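Local atomic coordinates of sorbitol dehydrogenase (Gluconobacter oxydans, PDB entry 5ITG), a protein that probably oxidises D-sorbitol to L-sorbose, passing hydride to a nicotinamide cofactor held by its Rossmann-type domain. Residues A[190-195]-A[293-298]; A[428-433]-A[448-453]. One frame throughout, in Å; residues are numbered along the deposited sequence.

Contact 1. Residues A[190-195]-A[293-298]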
loop_
_atom_site.group_PDB
_atom_site.type_symbol
_atom_site.label_atom_id
_atom_site.label_comp_id
_atom_site.label_asym_id
_atom_site.label_seq_id
_atom_site.Cartn_x
_atom_site.Cartn_y
_atom_site.Cartn_z
ATOM N N ASN A 190 -0.349 3.380 -2.091
ATOM C CA ASN A 190 -0.276 3.319 -0.631
ATOM C C ASN A 190 0.578 4.436 -0.022
ATOM O O ASN A 190 1.729 4.223 0.369
ATOM C CB ASN A 190 0.267 1.952 -0.197
ATOM C CG ASN A 190 0.375 1.816 1.314
ATOM O OD1 ASN A 190 -0.596 2.032 2.039
ATOM N ND2 ASN A 190 1.561 1.458 1.794
ATOM N N LEU A 191 -0.005 5.625 0.061
ATOM C CA LEU A 191 0.675 6.783 0.614
ATOM C C LEU A 191 -0.278 7.472 1.577
ATOM O O LEU A 191 -1.493 7.395 1.412
ATOM C CB LEU A 191 1.046 7.763 -0.505
ATOM C CG LEU A 191 1.831 7.191 -1.687
ATOM C CD1 LEU A 191 1.943 8.241 -2.786
ATOM C CD2 LEU A 191 3.209 6.755 -1.213
ATOM N N ARG A 192 0.262 8.156 2.574
ATOM C CA ARG A 192 -0.593 8.862 3.515
ATOM C C ARG A 192 -1.225 10.039 2.769
ATOM O O ARG A 192 -0.534 10.811 2.094
ATOM C CB ARG A 192 0.236 9.307 4.716
ATOM C CG ARG A 192 0.791 8.107 5.478
ATOM C CD ARG A 192 1.827 8.508 6.497
ATOM N NE ARG A 192 1.253 9.278 7.595
ATOM C CZ ARG A 192 1.978 9.912 8.506
ATOM N NH1 ARG A 192 3.303 9.865 8.441
ATOM N NH2 ARG A 192 1.382 10.593 9.476
ATOM N N HIS A 193 -2.544 10.151 2.882
ATOM C CA HIS A 193 -3.314 11.180 2.191
ATOM C C HIS A 193 -2.922 11.188 0.711
ATOM O O HIS A 193 -2.493 12.208 0.165
ATOM C CB HIS A 193 -3.081 12.546 2.837
ATOM C CG HIS A 193 -3.587 12.630 4.243
ATOM N ND1 HIS A 193 -2.766 12.895 5.316
ATOM C CD2 HIS A 193 -4.828 12.446 4.755
ATOM C CE1 HIS A 193 -3.476 12.870 6.430
ATOM N NE2 HIS A 193 -4.731 12.600 6.117
ATOM N N ASN A 194 -3.092 10.038 0.066
ATOM C CA ASN A 194 -2.735 9.899 -1.342
ATOM C C ASN A 194 -3.477 10.872 -2.256
ATOM O O ASN A 194 -2.953 11.272 -3.291
ATOM C CB ASN A 194 -2.935 8.445 -1.817
ATOM C CG ASN A 194 -4.332 7.900 -1.532
ATOM O OD1 ASN A 194 -5.213 8.605 -1.034
ATOM N ND2 ASN A 194 -4.537 6.628 -1.859
ATOM N N GLY A 195 -4.689 11.255 -1.867
ATOM C CA GLY A 195 -5.451 12.192 -2.670
ATOM C C GLY A 195 -4.822 13.570 -2.660
ATOM O O GLY A 195 -4.801 14.271 -3.685
ATOM N N VAL A 293 -5.033 3.834 12.337
ATOM C CA VAL A 293 -5.283 2.500 12.879
ATOM C C VAL A 293 -4.265 1.567 12.207
ATOM O O VAL A 293 -3.603 0.759 12.862
ATOM C CB VAL A 293 -6.694 1.983 12.534
ATOM C CG1 VAL A 293 -6.796 0.485 12.886
ATOM C CG2 VAL A 293 -7.744 2.776 13.310
ATOM N N LYS A 294 -4.136 1.695 10.891
ATOM C CA LYS A 294 -3.201 0.862 10.138
ATOM C C LYS A 294 -1.764 1.122 10.580
ATOM O O LYS A 294 -0.987 0.186 10.818
ATOM C CB LYS A 294 -3.346 1.138 8.648
ATOM C CG LYS A 294 -2.572 0.174 7.766
ATOM C CD LYS A 294 -2.743 0.549 6.308
ATOM C CE LYS A 294 -1.740 -0.162 5.437
ATOM N NZ LYS A 294 -1.702 0.439 4.073
ATOM N N ILE A 295 -1.413 2.396 10.699
ATOM C CA ILE A 295 -0.066 2.773 11.117
ATOM C C ILE A 295 0.284 2.303 12.535
ATOM O O ILE A 295 1.330 1.679 12.762
ATOM C CB ILE A 295 0.110 4.313 11.058
ATOM C CG1 ILE A 295 0.142 4.776 9.598
ATOM C CG2 ILE A 295 1.390 4.739 11.781
ATOM C CD1 ILE A 295 0.076 6.281 9.456
ATOM N N ARG A 296 -0.607 2.580 13.484
ATOM C CA ARG A 296 -0.326 2.260 14.876
ATOM C C ARG A 296 -0.608 0.846 15.367
ATOM O O ARG A 296 -0.180 0.481 16.471
ATOM C CB ARG A 296 -1.027 3.283 15.777
ATOM C CG ARG A 296 -0.553 4.728 15.522
ATOM C CD ARG A 296 -1.249 5.710 16.453
ATOM N NE ARG A 296 -1.032 5.329 17.840
ATOM C CZ ARG A 296 -1.837 5.657 18.850
ATOM N NH1 ARG A 296 -2.933 6.388 18.636
ATOM N NH2 ARG A 296 -1.555 5.237 20.076
HETATM N N MSE A 297 -1.325 0.060 14.570
HETATM C CA MSE A 297 -1.604 -1.329 14.933
HETATM C C MSE A 297 -0.933 -2.318 13.969
HETATM O O MSE A 297 -0.193 -3.185 14.414
HETATM C CB MSE A 297 -3.112 -1.581 14.990
HETATM C CG MSE A 297 -3.788 -0.915 16.189
HETATM SE SE MSE A 297 -5.622 -1.454 16.368
HETATM C CE MSE A 297 -5.302 -3.264 17.003
ATOM N N LEU A 298 -1.167 -2.185 12.661
ATOM C CA LEU A 298 -0.559 -3.113 11.704
ATOM C C LEU A 298 0.943 -2.878 11.534
ATOM O O LEU A 298 1.748 -3.788 11.755
ATOM C CB LEU A 298 -1.242 -3.025 10.331
ATOM C CG LEU A 298 -0.663 -3.969 9.259
ATOM C CD1 LEU A 298 -1.066 -5.390 9.561
ATOM C CD2 LEU A 298 -1.160 -3.574 7.879
#
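The guanidinium of Arg-192 is met obliquely by the end of Ile-295, whose CD1 stands 3.7 Å from Arg-192 NE and 4.1 Å from Arg-192 CD. The two side chains cross at about a right angle. A bend at chi3 (68°) turns the arginine's flat end away from the line of its aliphatic chain, and Arg-192 NH2 makes a weak hydrogen bond to Tyr-292 OH. The other flat group is the amide of Asn-190, approached through its oxygen: OD1 lies 2.8 Å from Lys-294 NZ, the side chains arriving from opposite directions. CG of Lys-294 is anti to the backbone N (chi1 -171°) and the chain runs extended from there, carrying NZ across to the asparagine. The same NZ is hydrogen-bonded to the backbone oxygen of Val-228. Segment 190-195 belongs to the Rossmann domain and helix 288-312 to the C-terminal domain. Lys-294 opens the K-x(4)-N-x(2)-H signature of the polyol-specific long-chain dehydrogenases and is probably the counterpart of the lysine that acts as general base in mannitol 2-dehydrogenase. His-193, the N-cap of helix 194-209, adds ties to helix 288-312: its backbone N bonds to Glu-291 and its NE2 to Thr-288. Phe-384 of helix 377-394 also touches Ile-295.

Contact 2. Residues A[428-433]-A[448-453]; sequences PTYGDA and KLPAFD
Tyr-430 drives its ring into the turn at 449-451 and makes the cross-segment contacts almost alone. Leu-449 crosses it at about a right angle and lays CD2 over one face, 4.0 Å from Tyr-430 CZ. Pro-450 approaches obliquely, its CD 3.9 Å from Tyr-430 CE1. The hydroxyl reaches furthest: Tyr-430 OH sits 3.7 Å from Leu-449 CB and 3.7 Å from Ala-451 CB, among apolar carbons. Its polar partner is the hydroxyl of Tyr-409, to which it is hydrogen-bonded. A phenylalanine in place of Tyr-430 would keep the ring against Leu-449 and Pro-450, but would probably leave the Tyr-409 hydroxyl without this mate and a gap beside Ala-451.

With CG anti to its carbonyl carbon (chi1 -76°), Tyr-430 swings its ring across to the turn, while the backbone goes on to Gly-431, the N-cap of helix 432-439. There Gly-431 N donates to Glu-434 OE1, a side chain of the helix's first turn. The turn at 449-451 is held by a bond of 3.1 Å from Asp-453 N to Pro-450 O, an oxygen that also receives Gln-382 NE2. Ala-451 CB lies over one face of the Phe-452 ring, offset toward its rim. The whole lies between helices of the C-terminal domain: Cys-378 of helix 377-394 touches Tyr-430, Pro-450 and Ala-451, helix 400-412 packs on Leu-449 and Phe-452, and Glu-434 of helix 432-439 meets Leu-449 and Pro-450.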
loop_
_atom_site.group_PDB
_atom_site.type_symbol
_atom_site.label_atom_id
_atom_site.label_comp_id
_atom_site.label_asym_id
_atom_site.label_seq_id
_atom_site.Cartn_x
_atom_site.Cartn_y
_atom_site.Cartn_z
ATOM N N PRO A 428 19.093 3.384 6.041
ATOM C CA PRO A 428 19.521 4.417 5.092
ATOM C C PRO A 428 19.837 5.784 5.699
ATOM O O PRO A 428 20.788 6.440 5.283
ATOM C CB PRO A 428 18.355 4.480 4.111
ATOM C CG PRO A 428 17.865 3.072 4.091
ATOM C CD PRO A 428 17.865 2.723 5.566
ATOM N N THR A 429 19.052 6.206 6.686
ATOM C CA THR A 429 19.246 7.515 7.304
ATOM C C THR A 429 20.398 7.571 8.301
ATOM O O THR A 429 20.761 8.648 8.770
ATOM C CB THR A 429 17.967 7.983 8.031
ATOM O OG1 THR A 429 17.691 7.103 9.129
ATOM C CG2 THR A 429 16.783 7.985 7.078
ATOM N N TYR A 430 20.965 6.418 8.631
ATOM C CA TYR A 430 22.073 6.370 9.577
ATOM C C TYR A 430 23.416 6.530 8.879
ATOM O O TYR A 430 23.621 6.013 7.778
ATOM C CB TYR A 430 22.075 5.042 10.347
ATOM C CG TYR A 430 21.035 4.928 11.442
ATOM C CD1 TYR A 430 20.070 5.919 11.632
ATOM C CD2 TYR A 430 21.012 3.817 12.286
ATOM C CE1 TYR A 430 19.105 5.801 12.639
ATOM C CE2 TYR A 430 20.058 3.690 13.288
ATOM C CZ TYR A 430 19.105 4.684 13.459
ATOM O OH TYR A 430 18.143 4.546 14.436
ATOM N N GLY A 431 24.319 7.254 9.533
ATOM C CA GLY A 431 25.654 7.462 9.000
ATOM C C GLY A 431 26.643 6.797 9.940
ATOM O O GLY A 431 26.258 5.933 10.730
ATOM N N ASP A 432 27.911 7.197 9.870
ATOM C CA ASP A 432 28.936 6.617 10.734
ATOM C C ASP A 432 28.660 6.936 12.195
ATOM O O ASP A 432 28.814 6.081 13.070
ATOM C CB ASP A 432 30.325 7.148 10.360
ATOM C CG ASP A 432 30.725 6.793 8.944
ATOM O OD1 ASP A 432 30.558 5.617 8.555
ATOM O OD2 ASP A 432 31.217 7.689 8.222
ATOM N N ALA A 433 28.258 8.176 12.453
ATOM C CA ALA A 433 27.957 8.613 13.809
ATOM C C ALA A 433 26.853 7.744 14.420
ATOM O O ALA A 433 27.023 7.168 15.495
ATOM C CB ALA A 433 27.530 10.075 13.800
ATOM N N LYS A 448 20.307 7.958 21.985
ATOM C CA LYS A 448 20.374 9.219 21.255
ATOM C C LYS A 448 20.078 9.078 19.760
ATOM O O LYS A 448 20.030 10.080 19.048
ATOM C CB LYS A 448 21.757 9.859 21.442
ATOM C CG LYS A 448 22.150 10.048 22.902
ATOM C CD LYS A 448 23.588 10.542 23.040
ATOM C CE LYS A 448 24.596 9.508 22.542
ATOM N NZ LYS A 448 25.980 10.051 22.592
ATOM N N LEU A 449 19.878 7.850 19.275
ATOM C CA LEU A 449 19.587 7.663 17.848
ATOM C C LEU A 449 18.352 8.477 17.469
ATOM O O LEU A 449 17.478 8.705 18.296
ATOM C CB LEU A 449 19.359 6.184 17.521
ATOM C CG LEU A 449 20.597 5.283 17.571
ATOM C CD1 LEU A 449 20.189 3.817 17.443
ATOM C CD2 LEU A 449 21.560 5.681 16.456
ATOM N N PRO A 450 18.273 8.925 16.207
ATOM C CA PRO A 450 17.150 9.723 15.695
ATOM C C PRO A 450 15.792 9.026 15.769
ATOM O O PRO A 450 14.749 9.678 15.732
ATOM C CB PRO A 450 17.552 10.003 14.247
ATOM C CG PRO A 450 19.053 9.936 14.275
ATOM C CD PRO A 450 19.299 8.743 15.166
ATOM N N ALA A 451 15.811 7.703 15.871
ATOM C CA ALA A 451 14.581 6.916 15.920
ATOM C C ALA A 451 13.600 7.356 17.005
ATOM O O ALA A 451 12.383 7.246 16.827
ATOM C CB ALA A 451 14.925 5.431 16.113
ATOM N N PHE A 452 14.133 7.869 18.111
ATOM C CA PHE A 452 13.320 8.269 19.251
ATOM C C PHE A 452 13.079 9.773 19.409
ATOM O O PHE A 452 12.571 10.218 20.445
ATOM C CB PHE A 452 13.963 7.696 20.517
ATOM C CG PHE A 452 14.506 6.299 20.331
ATOM C CD1 PHE A 452 13.698 5.285 19.811
ATOM C CD2 PHE A 452 15.835 6.007 20.627
ATOM C CE1 PHE A 452 14.209 4.000 19.583
ATOM C CE2 PHE A 452 16.356 4.724 20.403
ATOM C CZ PHE A 452 15.543 3.721 19.878
ATOM N N ASP A 453 13.419 10.547 18.380
ATOM C CA ASP A 453 13.246 12.000 18.421
ATOM C C ASP A 453 11.799 12.483 18.520
ATOM O O ASP A 453 11.547 13.581 19.018
ATOM C CB ASP A 453 13.889 12.654 17.190
ATOM C CG ASP A 453 15.411 12.670 17.256
ATOM O OD1 ASP A 453 15.966 12.304 18.304
ATOM O OD2 ASP A 453 16.047 13.057 16.252
#

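How the contacts relate
Contact 1 closes before contact 2 opens along the chain, and the two do not touch: their centres are 23 Å apart and their nearest atoms about 12 Å. Contact 1 joins the Rossmann domain to the C-terminal domain near the middle of the molecule, whereas contact 2 lies wholly within the C-terminal domain, about 26 Å from the centre of the chain. Helix 377-394 is common ground. Its Cys-378 and Gln-382 meet the segments of contact 2, and its Val-383, Phe-384 and Glu-387 meet those of contact 1. One helix thus runs from the domain junction to the outlying turn of residues 448-453: contact 1 lies where the probable catalytic lysine sits, contact 2 among helices away from it.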